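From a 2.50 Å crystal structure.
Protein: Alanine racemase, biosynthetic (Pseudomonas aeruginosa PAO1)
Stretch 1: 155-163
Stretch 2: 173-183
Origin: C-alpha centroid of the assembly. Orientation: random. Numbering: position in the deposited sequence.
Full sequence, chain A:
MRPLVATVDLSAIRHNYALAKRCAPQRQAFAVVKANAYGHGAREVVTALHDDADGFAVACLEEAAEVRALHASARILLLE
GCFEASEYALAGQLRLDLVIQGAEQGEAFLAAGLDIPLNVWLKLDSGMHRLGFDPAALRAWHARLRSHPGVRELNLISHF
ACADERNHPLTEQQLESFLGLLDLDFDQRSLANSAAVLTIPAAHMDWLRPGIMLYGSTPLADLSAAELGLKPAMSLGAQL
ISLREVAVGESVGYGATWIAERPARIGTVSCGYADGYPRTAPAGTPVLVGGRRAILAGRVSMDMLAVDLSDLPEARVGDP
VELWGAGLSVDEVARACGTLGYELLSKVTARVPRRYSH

Stretch 1 155-163: NLISHFACA
Stretch 2 (173-183) QQLESFLGLLD

How do the two stretches lie against each other? Stretch 1 enters as a strand, with phi/psi of -128/167, -122/134 and -138/139 for Asn155, Leu156 and Ile157, and stays extended through Phe160, before Ala161 (-99/-24) and Cys162 (-141/22) bend the chain. Stretch 2 is helical from Gln173 to Leu179 and then closes with a type I turn from Leu179 to Leu182, in which Leu182 N donates to Leu179 O at 3.1 Å. The chains run in opposite senses: CA of Phe160 is 6.8 Å from CA of Gln174, and CA of Ser158 is 7.2 Å from CA of Phe178, one helical turn later. The contact buries 434 Å², summed over both sides.

What supplies the polar link? The side chain of Gln174 does, pointing toward stretch 1 with chi1 m (-74°), chi2 t (-170°) and chi3 -90°. Its amide carries a donor and an acceptor side by side, which suits a backbone carbonyl, His159 O, and a backbone NH, Ala161 N, two residues apart. Gln174 NE2 donates to His159 O at 2.8 Å, a weak bond because the N-H...O angle is 128°, while Ala161 N donates to Gln174 OE1 at 2.9 Å with a better angle of 157°. The amide thus spans Phe160, whose backbone supplies neither of these bonds; Phe160 CA lies 3.4 Å from Gln174 OE1.

How is the next backbone NH satisfied? Cys162 N is 4.4 Å from Gln174 OE1, too far for a direct bond, and water 1 fills the gap. The water accepts from Cys162 N at 2.8 Å and donates to Gln174 OE1 at 2.7 Å, so this carbonyl oxygen accepts two hydrogen bonds, one from Ala161 N and one from the water. Gln174 NE2 also has a hydrogen bond elsewhere in the structure, as do Ser158 OG and both imidazole nitrogens of His159, whose CA-to-CB bond points away from the helix.

What packs the apolar end? Leu156 (chi1 t, chi2 p) points toward stretch 2 and sets CD2 over one face of the Phe178 ring, 3.7 Å from its centroid and 15° off the normal, a CH-pi contact whose closest pair is Leu156 CD2 to Phe178 CZ at 3.6 Å. Phe178 leaves its backbone sideways, but chi1 t and chi2 -82° bring the ring end nearer; Ser158 CB meets its edge, 3.7 Å from CD2 of Phe178. Beyond the helix, Leu181 and Leu182, both m at chi1 and t at chi2, complete the pocket: Leu156 CD1 is 4.0 Å from Leu181 CD1, and Leu156 CD2 is 3.8 Å from Leu182 CD2. The branched side chain of Leu156 packs against Phe178, Leu181 and Leu182 together. At the other end, the buried Phe160 ring (chi1 m) turns its edge to Gln174 OE1, with CD1 of Phe160 3.7 Å from that oxygen.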

# COMPACT_ATOMS: atom_id res chain seq x y z
N ASN A 155 -0.81 10.21 -33.46
CA ASN A 155 -0.04 11.04 -32.53
C ASN A 155 1.27 10.37 -32.10
O ASN A 155 1.48 9.18 -32.35
CB ASN A 155 -0.89 11.37 -31.30
CG ASN A 155 -2.17 12.10 -31.65
OD1 ASN A 155 -2.26 12.79 -32.67
ND2 ASN A 155 -3.18 11.96 -30.81
N LEU A 156 2.14 11.16 -31.47
CA LEU A 156 3.40 10.64 -30.95
C LEU A 156 3.53 10.88 -29.44
O LEU A 156 3.26 11.98 -28.95
CB LEU A 156 4.60 11.25 -31.69
CG LEU A 156 6.00 10.80 -31.27
CD1 LEU A 156 6.28 9.36 -31.66
CD2 LEU A 156 7.07 11.73 -31.85
N ILE A 157 3.94 9.83 -28.73
CA ILE A 157 4.15 9.91 -27.28
C ILE A 157 5.44 9.18 -26.85
O ILE A 157 5.77 8.12 -27.39
CB ILE A 157 2.90 9.42 -26.48
CG1 ILE A 157 3.03 9.77 -24.99
CG2 ILE A 157 2.64 7.93 -26.69
CD1 ILE A 157 1.81 9.46 -24.15
N SER A 158 6.17 9.79 -25.92
CA SER A 158 7.31 9.16 -25.27
C SER A 158 7.42 9.70 -23.85
O SER A 158 6.74 10.66 -23.48
CB SER A 158 8.60 9.41 -26.05
OG SER A 158 9.55 8.39 -25.78
N HIS A 159 8.28 9.08 -23.05
CA HIS A 159 8.35 9.36 -21.62
C HIS A 159 9.80 9.34 -21.13
O HIS A 159 10.55 8.41 -21.45
CB HIS A 159 7.49 8.34 -20.86
CG HIS A 159 7.31 8.65 -19.40
ND1 HIS A 159 6.45 9.63 -18.95
CD2 HIS A 159 7.86 8.10 -18.30
CE1 HIS A 159 6.49 9.67 -17.63
NE2 HIS A 159 7.34 8.75 -17.21
N PHE A 160 10.18 10.37 -20.37
CA PHE A 160 11.55 10.52 -19.84
C PHE A 160 11.84 9.55 -18.70
O PHE A 160 10.93 9.18 -17.95
CB PHE A 160 11.77 11.93 -19.30
CG PHE A 160 11.94 12.98 -20.36
CD1 PHE A 160 13.02 12.94 -21.24
CD2 PHE A 160 11.05 14.05 -20.45
CE1 PHE A 160 13.19 13.92 -22.20
CE2 PHE A 160 11.22 15.04 -21.41
CZ PHE A 160 12.29 14.98 -22.28
N ALA A 161 13.10 9.16 -18.56
CA ALA A 161 13.53 8.29 -17.45
C ALA A 161 14.17 9.04 -16.28
O ALA A 161 14.19 8.55 -15.15
CB ALA A 161 14.47 7.20 -17.96
N CYS A 162 14.70 10.23 -16.56
CA CYS A 162 15.52 10.95 -15.58
C CYS A 162 15.27 12.46 -15.57
O CYS A 162 16.12 13.23 -15.12
CB CYS A 162 17.01 10.69 -15.81
SG CYS A 162 17.51 8.97 -15.98
N ALA A 163 14.11 12.88 -16.06
CA ALA A 163 13.75 14.30 -16.06
C ALA A 163 13.72 14.89 -14.64
O ALA A 163 13.70 16.11 -14.48
CB ALA A 163 12.43 14.52 -16.78
N GLN A 173 19.41 12.66 -24.93
CA GLN A 173 19.27 11.53 -25.85
C GLN A 173 17.81 11.25 -26.19
O GLN A 173 17.48 11.02 -27.35
CB GLN A 173 19.87 10.26 -25.26
CG GLN A 173 21.37 10.12 -25.37
CD GLN A 173 21.86 8.78 -24.87
OE1 GLN A 173 21.35 7.72 -25.27
NE2 GLN A 173 22.85 8.80 -23.98
N GLN A 174 16.95 11.27 -25.17
CA GLN A 174 15.53 10.96 -25.33
C GLN A 174 14.81 12.03 -26.14
O GLN A 174 13.95 11.73 -26.96
CB GLN A 174 14.85 10.78 -23.97
CG GLN A 174 15.19 9.47 -23.27
CD GLN A 174 14.32 9.20 -22.06
OE1 GLN A 174 14.65 9.60 -20.94
NE2 GLN A 174 13.20 8.52 -22.27
N LEU A 175 15.20 13.28 -25.91
CA LEU A 175 14.64 14.44 -26.60
C LEU A 175 15.03 14.43 -28.08
O LEU A 175 14.20 14.69 -28.95
CB LEU A 175 15.09 15.73 -25.89
CG LEU A 175 14.42 17.10 -26.05
CD1 LEU A 175 15.38 18.12 -26.63
CD2 LEU A 175 13.09 17.09 -26.80
N GLU A 176 16.30 14.10 -28.35
CA GLU A 176 16.81 14.00 -29.72
C GLU A 176 16.14 12.86 -30.48
O GLU A 176 15.84 13.01 -31.67
CB GLU A 176 18.33 13.83 -29.72
CG GLU A 176 19.09 15.14 -29.59
CD GLU A 176 20.57 14.95 -29.28
OE1 GLU A 176 21.13 13.88 -29.62
OE2 GLU A 176 21.18 15.87 -28.70
N SER A 177 15.92 11.74 -29.80
CA SER A 177 15.20 10.60 -30.38
C SER A 177 13.78 11.01 -30.80
O SER A 177 13.36 10.73 -31.92
CB SER A 177 15.15 9.45 -29.38
OG SER A 177 14.32 8.40 -29.85
N PHE A 178 13.07 11.67 -29.88
CA PHE A 178 11.72 12.18 -30.12
C PHE A 178 11.71 13.15 -31.31
O PHE A 178 10.91 12.97 -32.24
CB PHE A 178 11.19 12.87 -28.85
CG PHE A 178 9.72 13.19 -28.89
CD1 PHE A 178 9.25 14.34 -29.53
CD2 PHE A 178 8.80 12.36 -28.26
CE1 PHE A 178 7.89 14.64 -29.56
CE2 PHE A 178 7.44 12.65 -28.28
CZ PHE A 178 6.99 13.80 -28.93
N LEU A 179 12.59 14.15 -31.28
CA LEU A 179 12.66 15.18 -32.32
C LEU A 179 13.02 14.61 -33.70
O LEU A 179 12.61 15.17 -34.72
CB LEU A 179 13.66 16.27 -31.94
CG LEU A 179 13.32 17.22 -30.78
CD1 LEU A 179 14.57 17.93 -30.30
CD2 LEU A 179 12.24 18.22 -31.15
N GLY A 180 13.76 13.51 -33.72
CA GLY A 180 14.15 12.86 -34.96
C GLY A 180 13.00 12.21 -35.71
O GLY A 180 13.20 11.64 -36.79
N LEU A 181 11.80 12.27 -35.14
CA LEU A 181 10.62 11.71 -35.79
C LEU A 181 9.64 12.79 -36.26
O LEU A 181 8.63 12.48 -36.89
CB LEU A 181 9.90 10.73 -34.85
CG LEU A 181 10.59 9.41 -34.49
CD1 LEU A 181 9.81 8.74 -33.37
CD2 LEU A 181 10.72 8.48 -35.69
N LEU A 182 9.95 14.05 -35.98
CA LEU A 182 9.01 15.14 -36.23
C LEU A 182 8.95 15.60 -37.70
O LEU A 182 8.28 16.58 -38.03
CB LEU A 182 9.25 16.31 -35.26
CG LEU A 182 9.11 16.03 -33.75
CD1 LEU A 182 9.00 17.32 -32.96
CD2 LEU A 182 7.94 15.11 -33.43
N ASP A 183 9.62 14.85 -38.57
CA ASP A 183 9.42 14.97 -40.01
C ASP A 183 8.13 14.27 -40.44
O ASP A 183 7.58 14.57 -41.51
CB ASP A 183 10.62 14.39 -40.77
CG ASP A 183 10.90 12.95 -40.39
OD1 ASP A 183 11.48 12.72 -39.30
OD2 ASP A 183 10.56 12.04 -41.17
O HOH W 1 15.12 11.45 -19.07